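Local coordinates for protein flavoredoxin (Methanosarcina acetivorans, PDB 3BNK) that binds flavin mononucleotide as its cofactor and probably serves electron transport as a member of the flavin reductase-like family, at the interface of chains A and B. Residues are numbered along the deposited sequence; one frame, centred on the assembly and turned at random. Chains: chain A/B, Flavoredoxin.

In the deposited assembly both chain ends of each flavoredoxin copy lie against the other copy. Contacts 1 and 2, about 26 Å apart between the centres of their C-alpha atoms, both involve the amino-terminal arm and strand 130-142, and both include residue 11: its carbonyl is used in contact 1 and its side chain in contact 2. Because the interface is two-fold symmetric, each arm makes both sets of contacts. By the same centres, contact 3 lies about 25 Å from contact 1 and about 30 Å from contact 2, and there the carboxyl-terminal 3-10 helix 182-186 packs on helix 77-83. Arms exchanged at both termini suggest an intertwined dimer.

Contact 1: the interface of chains A and B. Residues chain A 37-39, 47, 71, 137; chain B 11-13.
A:Arg39 holds the arm of chain B through NH1, which meets both a carbonyl and a ring. Its NH1 donates a hydrogen bond to the backbone O of B:Val11 at 2.9 Å, and the same nitrogen stands 4.1 Å from the centroid of the B:Phe12 ring, over its face, in a cation-pi contact. The bond is bent (142° at the hydrogen), its donor above the carbonyl plane and not on a lone pair. The bend at chi2 (-70°) brings CD of A:Arg39 within 3.5 Å of the O of B:Val11, and that at chi3 (-61°) helps turn NH1 towards it. Further along the arm, B:Ile13 is clasped by apolar groups: CG2 meets the ring atom CZ of A:Phe71 at 4.0 Å, the two side chains at about a right angle, while CD1 points towards CG2 of A:Val37, also 4.0 Å away. Beside the arginine, CD1 of A:Ile137 comes within 3.7 Å of the O of B:Val11. One step back, OG of A:Ser38 donates to the O of A:Arg39 at 2.7 Å, which probably steadies strand 37-41. These groups anchor the amino-terminal arm of one subunit across strands of the other, likely helping to hold the two-subunit assembly, if it is the biological dimer.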
loop_
_atom_site.group_PDB
_atom_site.type_symbol
_atom_site.label_atom_id
_atom_site.label_comp_id
_atom_site.label_asym_id
_atom_site.label_seq_id
_atom_site.Cartn_x
_atom_site.Cartn_y
_atom_site.Cartn_z
ATOM N N VAL A 37 -3.346 -2.239 -2.640
ATOM C CA VAL A 37 -4.397 -1.420 -2.018
ATOM C C VAL A 37 -3.791 -0.266 -1.229
ATOM O O VAL A 37 -2.809 -0.435 -0.505
ATOM C CB VAL A 37 -5.360 -2.266 -1.106
ATOM C CG1 VAL A 37 -4.596 -3.080 -0.040
ATOM C CG2 VAL A 37 -6.442 -1.382 -0.447
ATOM N N SER A 38 -4.409 0.900 -1.342
ATOM C CA SER A 38 -4.006 2.070 -0.596
ATOM C C SER A 38 -5.228 2.938 -0.386
ATOM O O SER A 38 -6.147 2.952 -1.233
ATOM C CB SER A 38 -2.941 2.861 -1.375
ATOM O OG SER A 38 -2.714 4.149 -0.822
ATOM N N ARG A 39 -5.230 3.666 0.733
ATOM C CA ARG A 39 -6.126 4.814 0.898
ATOM C C ARG A 39 -5.840 5.828 -0.202
ATOM O O ARG A 39 -4.707 5.948 -0.711
ATOM C CB ARG A 39 -6.022 5.460 2.291
ATOM C CG ARG A 39 -6.646 4.650 3.429
ATOM C CD ARG A 39 -8.187 4.602 3.380
ATOM N NE ARG A 39 -8.740 5.945 3.499
ATOM C CZ ARG A 39 -8.928 6.578 4.648
ATOM N NH1 ARG A 39 -8.641 5.985 5.801
ATOM N NH2 ARG A 39 -9.387 7.817 4.642
ATOM N N LEU A 47 -10.517 4.052 -0.493
ATOM C CA LEU A 47 -9.327 3.257 -0.817
ATOM C C LEU A 47 -9.386 2.944 -2.300
ATOM O O LEU A 47 -10.461 2.964 -2.890
ATOM C CB LEU A 47 -9.340 1.891 -0.097
ATOM C CG LEU A 47 -9.420 1.564 1.386
ATOM C CD1 LEU A 47 -9.976 0.140 1.610
ATOM C CD2 LEU A 47 -8.043 1.657 1.997
ATOM N N PHE A 71 -8.364 -8.404 6.312
ATOM C CA PHE A 71 -6.990 -8.573 6.788
ATOM C C PHE A 71 -6.852 -9.898 7.512
ATOM O O PHE A 71 -7.320 -10.041 8.641
ATOM C CB PHE A 71 -6.582 -7.421 7.735
ATOM C CG PHE A 71 -6.343 -6.105 7.038
ATOM C CD1 PHE A 71 -7.411 -5.255 6.740
ATOM C CD2 PHE A 71 -5.047 -5.704 6.704
ATOM C CE1 PHE A 71 -7.201 -4.041 6.093
ATOM C CE2 PHE A 71 -4.815 -4.504 6.063
ATOM C CZ PHE A 71 -5.912 -3.651 5.751
ATOM N N ILE A 137 -15.171 3.410 2.102
ATOM C CA ILE A 137 -15.412 2.543 3.259
ATOM C C ILE A 137 -16.678 3.006 3.980
ATOM O O ILE A 137 -16.676 4.027 4.670
ATOM C CB ILE A 137 -14.211 2.477 4.267
ATOM C CG1 ILE A 137 -12.872 2.241 3.538
ATOM C CG2 ILE A 137 -14.477 1.392 5.327
ATOM C CD1 ILE A 137 -11.627 2.568 4.392
ATOM N N VAL B 11 -10.537 4.051 8.442
ATOM C CA VAL B 11 -9.498 3.103 8.796
ATOM C C VAL B 11 -8.393 3.108 7.755
ATOM O O VAL B 11 -8.637 3.209 6.540
ATOM C CB VAL B 11 -10.070 1.678 9.133
ATOM C CG1 VAL B 11 -11.464 1.482 8.568
ATOM C CG2 VAL B 11 -9.122 0.561 8.709
ATOM N N PHE B 12 -7.167 3.023 8.253
ATOM C CA PHE B 12 -5.992 3.047 7.413
ATOM C C PHE B 12 -5.553 1.613 7.136
ATOM O O PHE B 12 -6.063 0.664 7.750
ATOM C CB PHE B 12 -4.894 3.854 8.106
ATOM C CG PHE B 12 -5.158 5.346 8.135
ATOM C CD1 PHE B 12 -6.013 5.908 9.086
ATOM C CD2 PHE B 12 -4.543 6.188 7.211
ATOM C CE1 PHE B 12 -6.253 7.291 9.125
ATOM C CE2 PHE B 12 -4.770 7.572 7.231
ATOM C CZ PHE B 12 -5.637 8.127 8.191
ATOM N N ILE B 13 -4.625 1.444 6.196
ATOM C CA ILE B 13 -4.138 0.110 5.873
ATOM C C ILE B 13 -3.160 -0.313 6.993
ATOM O O ILE B 13 -2.365 0.513 7.452
ATOM C CB ILE B 13 -3.446 0.057 4.465
ATOM C CG1 ILE B 13 -4.344 0.666 3.380
ATOM C CG2 ILE B 13 -3.009 -1.391 4.105
ATOM C CD1 ILE B 13 -5.678 -0.034 3.196
#

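Contact 2: the interface of chains A and B. Residues chain A 5, 7-8, 11, 14; chain B 115, 117, 140-142, 150.
The ring of A:Tyr14 meets B:Leu115 through CD1 and CE1, neighbouring atoms on one side of the phenol; CD2 of the leucine lies 3.7 Å from CD1, and the two side chains cross at about a right angle. The motif is an antiparallel beta-sheet extension between subunits: the short strand 5-7 of chain A lines up against strand 130-142 in the flavin reductase-like domain of chain B. A:Ile5 pairs with B:Ser142 in both directions, its N donating to the serine O at 2.8 Å, its O accepting from the serine N. Two residues on, the N of A:Ile7 donates to the O of B:Ala140 at 2.9 Å. A water continues the ladder, lying 2.7 Å from the O of A:Ile7 and within bonding distance of the N of B:Ala140. With CG1 of A:Ile7 between the backbone N and the carbonyl carbon (chi1 80°) and chi2 at -95°, CD1 of A:Ile7 lies 3.7 Å from CB of B:Ala140 and 3.8 Å from CD1 of B:Leu115. Beyond it, A:Val11 and B:Leu117 run past each other in opposite directions, CG2 of the valine pressed tightly against CD2 of the leucine at 3.3 Å.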
loop_
_atom_site.group_PDB
_atom_site.type_symbol
_atom_site.label_atom_id
_atom_site.label_comp_id
_atom_site.label_asym_id
_atom_site.label_seq_id
_atom_site.Cartn_x
_atom_site.Cartn_y
_atom_site.Cartn_z
ATOM N N ILE A 5 22.762 2.096 -8.920
ATOM C CA ILE A 5 22.656 1.242 -10.100
ATOM C C ILE A 5 21.190 1.022 -10.479
ATOM O O ILE A 5 20.341 0.814 -9.603
ATOM C CB ILE A 5 23.398 -0.109 -9.916
ATOM C CG1 ILE A 5 22.760 -0.949 -8.800
ATOM C CG2 ILE A 5 24.903 0.135 -9.653
ATOM C CD1 ILE A 5 22.887 -2.451 -9.015
ATOM N N ILE A 7 18.015 -0.872 -11.697
ATOM C CA ILE A 7 17.468 -2.220 -11.682
ATOM C C ILE A 7 16.165 -2.223 -12.481
ATOM O O ILE A 7 15.761 -1.180 -13.017
ATOM C CB ILE A 7 17.281 -2.802 -10.220
ATOM C CG1 ILE A 7 16.001 -2.280 -9.534
ATOM C CG2 ILE A 7 18.568 -2.626 -9.373
ATOM C CD1 ILE A 7 16.177 -1.085 -8.639
ATOM N N ASN A 8 15.523 -3.388 -12.554
ATOM C CA ASN A 8 14.323 -3.597 -13.363
ATOM C C ASN A 8 13.140 -2.745 -12.888
ATOM O O ASN A 8 12.894 -2.638 -11.691
ATOM C CB ASN A 8 13.956 -5.084 -13.359
ATOM C CG ASN A 8 12.941 -5.446 -14.432
ATOM O OD1 ASN A 8 11.738 -5.219 -14.271
ATOM N ND2 ASN A 8 13.424 -6.035 -15.538
ATOM N N VAL A 11 8.949 -2.904 -10.225
ATOM C CA VAL A 11 9.260 -2.911 -8.799
ATOM C C VAL A 11 8.002 -2.770 -7.949
ATOM O O VAL A 11 7.130 -1.927 -8.228
ATOM C CB VAL A 11 10.295 -1.821 -8.435
ATOM C CG1 VAL A 11 11.698 -2.289 -8.758
ATOM C CG2 VAL A 11 10.008 -0.556 -9.190
ATOM N N TYR A 14 7.922 -2.080 -0.989
ATOM C CA TYR A 14 8.623 -2.843 0.052
ATOM C C TYR A 14 8.240 -2.419 1.468
ATOM O O TYR A 14 8.664 -1.369 1.938
ATOM C CB TYR A 14 10.148 -2.765 -0.148
ATOM C CG TYR A 14 10.613 -3.635 -1.296
ATOM C CD1 TYR A 14 10.604 -3.150 -2.602
ATOM C CD2 TYR A 14 11.044 -4.957 -1.080
ATOM C CE1 TYR A 14 11.007 -3.953 -3.678
ATOM C CE2 TYR A 14 11.461 -5.762 -2.147
ATOM C CZ TYR A 14 11.433 -5.244 -3.443
ATOM O OH TYR A 14 11.819 -6.011 -4.522
ATOM N N LEU B 115 16.203 2.576 -2.017
ATOM C CA LEU B 115 15.522 2.316 -3.283
ATOM C C LEU B 115 14.778 3.581 -3.701
ATOM O O LEU B 115 14.082 4.204 -2.885
ATOM C CB LEU B 115 14.548 1.126 -3.148
ATOM C CG LEU B 115 13.613 0.735 -4.311
ATOM C CD1 LEU B 115 14.357 0.094 -5.523
ATOM C CD2 LEU B 115 12.532 -0.195 -3.824
ATOM N N LEU B 117 12.261 5.091 -6.875
ATOM C CA LEU B 117 11.439 4.877 -8.060
ATOM C C LEU B 117 11.108 6.220 -8.697
ATOM O O LEU B 117 10.443 7.050 -8.092
ATOM C CB LEU B 117 10.160 4.091 -7.717
ATOM C CG LEU B 117 10.295 2.834 -6.842
ATOM C CD1 LEU B 117 8.940 2.150 -6.620
ATOM C CD2 LEU B 117 11.352 1.810 -7.380
ATOM N N ALA B 140 14.262 2.724 -11.968
ATOM C CA ALA B 140 14.430 2.321 -10.584
ATOM C C ALA B 140 15.903 2.191 -10.261
ATOM O O ALA B 140 16.680 1.657 -11.060
ATOM C CB ALA B 140 13.699 1.013 -10.307
ATOM N N TYR B 141 16.273 2.699 -9.086
ATOM C CA TYR B 141 17.659 2.745 -8.625
ATOM C C TYR B 141 17.807 2.097 -7.252
ATOM O O TYR B 141 17.020 2.351 -6.338
ATOM C CB TYR B 141 18.156 4.198 -8.538
ATOM C CG TYR B 141 17.945 5.026 -9.792
ATOM C CD1 TYR B 141 16.725 5.653 -10.042
ATOM C CD2 TYR B 141 18.975 5.181 -10.730
ATOM C CE1 TYR B 141 16.521 6.412 -11.200
ATOM C CE2 TYR B 141 18.791 5.947 -11.885
ATOM C CZ TYR B 141 17.559 6.553 -12.114
ATOM O OH TYR B 141 17.372 7.305 -13.251
ATOM N N SER B 142 18.829 1.268 -7.114
ATOM C CA SER B 142 19.285 0.858 -5.797
ATOM C C SER B 142 20.811 0.803 -5.769
ATOM O O SER B 142 21.483 1.498 -6.533
ATOM C CB SER B 142 18.670 -0.486 -5.391
ATOM O OG SER B 142 18.920 -0.761 -4.023
ATOM N N GLY B 150 20.158 -9.620 -8.084
ATOM C CA GLY B 150 19.649 -8.495 -8.894
ATOM C C GLY B 150 18.405 -7.749 -8.405
ATOM O O GLY B 150 18.018 -6.742 -8.998
HETATM O O HOH W 1 15.249 1.000 -14.494
#

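Contact 3: the interface of chains A and B. Residues chain A 78, 82, 85-86; chain B 183, 186-187.
With CG anti to the backbone N (chi1 -175°), A:Tyr82 swings its ring from helix 77-83 onto B:Met187, whose own CG, anti to the carbonyl carbon (chi1 -80°), comes up to meet it. CG of B:Met187 lies 3.5 Å from CE1 of A:Tyr82, and the two side chains cross obliquely. CG of B:Met187 also packs at 3.8 Å against CG2 of A:Val86, an FMN-binding residue, so the tail of chain B probably lies close to the flavin site of chain A. Inside chain A, A:Val86 helps to seat the tyrosine: its CB stands over one face of the ring, towards the rim. One turn back along the helix, A:Lys78 lays its aliphatic stem against B:Leu186, CG of the lysine 3.7 Å from CD1 of the leucine and its CD equally near the leucine CG, before the amine end runs on past the leucine. An alanine in place of B:Leu186 would probably leave the lysine stem without its apolar mate and open a gap between the 3-10 helix 182-186 and helix 77-83. No polar pair bridges the two sides here, so the contact rests on shape and apolar packing. The lack of a side chain at B:Gly183 probably helps the backbones come close, its CA 3.9 Å from CA of A:Tyr82, and CD1 of A:Leu85 touches that same glycine CA at 3.7 Å.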
loop_
_atom_site.group_PDB
_atom_site.type_symbol
_atom_site.label_atom_id
_atom_site.label_comp_id
_atom_site.label_asym_id
_atom_site.label_seq_id
_atom_site.Cartn_x
_atom_site.Cartn_y
_atom_site.Cartn_z
ATOM N N LYS A 78 -1.629 -19.878 4.704
ATOM C CA LYS A 78 -1.788 -20.925 3.696
ATOM C C LYS A 78 -3.033 -20.730 2.834
ATOM O O LYS A 78 -2.940 -20.739 1.603
ATOM C CB LYS A 78 -1.778 -22.323 4.300
ATOM C CG LYS A 78 -1.763 -23.432 3.237
ATOM C CD LYS A 78 -1.604 -24.807 3.862
ATOM C CE LYS A 78 -0.212 -24.977 4.443
ATOM N NZ LYS A 78 0.086 -26.399 4.821
ATOM N N TYR A 82 -3.342 -19.640 -1.036
ATOM C CA TYR A 82 -4.266 -20.401 -1.885
ATOM C C TYR A 82 -5.184 -19.488 -2.701
ATOM O O TYR A 82 -5.307 -19.642 -3.912
ATOM C CB TYR A 82 -5.101 -21.353 -1.038
ATOM C CG TYR A 82 -5.999 -22.260 -1.845
ATOM C CD1 TYR A 82 -5.453 -23.216 -2.703
ATOM C CD2 TYR A 82 -7.392 -22.161 -1.759
ATOM C CE1 TYR A 82 -6.258 -24.050 -3.449
ATOM C CE2 TYR A 82 -8.217 -23.003 -2.516
ATOM C CZ TYR A 82 -7.637 -23.940 -3.362
ATOM O OH TYR A 82 -8.414 -24.790 -4.125
ATOM N N LEU A 85 -3.629 -17.986 -5.670
ATOM C CA LEU A 85 -3.080 -18.924 -6.665
ATOM C C LEU A 85 -4.166 -19.489 -7.574
ATOM O O LEU A 85 -3.974 -19.661 -8.785
ATOM C CB LEU A 85 -2.347 -20.081 -5.959
ATOM C CG LEU A 85 -0.912 -19.856 -5.488
ATOM C CD1 LEU A 85 -0.597 -20.772 -4.294
ATOM C CD2 LEU A 85 0.061 -20.105 -6.629
ATOM N N VAL A 86 -5.314 -19.764 -6.981
ATOM C CA VAL A 86 -6.433 -20.365 -7.684
ATOM C C VAL A 86 -7.441 -19.248 -8.075
ATOM O O VAL A 86 -7.585 -18.264 -7.351
ATOM C CB VAL A 86 -7.035 -21.460 -6.765
ATOM C CG1 VAL A 86 -8.485 -21.612 -6.948
ATOM C CG2 VAL A 86 -6.290 -22.808 -6.953
ATOM N N GLY B 183 0.368 -21.952 -0.525
ATOM C CA GLY B 183 -1.010 -22.258 -0.907
ATOM C C GLY B 183 -1.163 -23.437 -1.855
ATOM O O GLY B 183 -2.205 -24.100 -1.862
ATOM N N LEU B 186 -2.648 -26.869 -0.722
ATOM C CA LEU B 186 -4.084 -27.157 -0.645
ATOM C C LEU B 186 -4.738 -27.422 -1.998
ATOM O O LEU B 186 -5.921 -27.782 -2.049
ATOM C CB LEU B 186 -4.827 -26.020 0.068
ATOM C CG LEU B 186 -4.358 -25.621 1.471
ATOM C CD1 LEU B 186 -5.072 -24.346 1.926
ATOM C CD2 LEU B 186 -4.547 -26.772 2.481
ATOM N N MET B 187 -3.971 -27.253 -3.076
ATOM C CA MET B 187 -4.466 -27.426 -4.450
ATOM C C MET B 187 -4.805 -28.865 -4.853
ATOM O O MET B 187 -4.167 -29.815 -4.389
ATOM C CB MET B 187 -3.510 -26.784 -5.461
ATOM C CG MET B 187 -3.697 -25.280 -5.564
ATOM S SD MET B 187 -2.379 -24.385 -6.403
ATOM C CE MET B 187 -2.675 -24.782 -8.123
#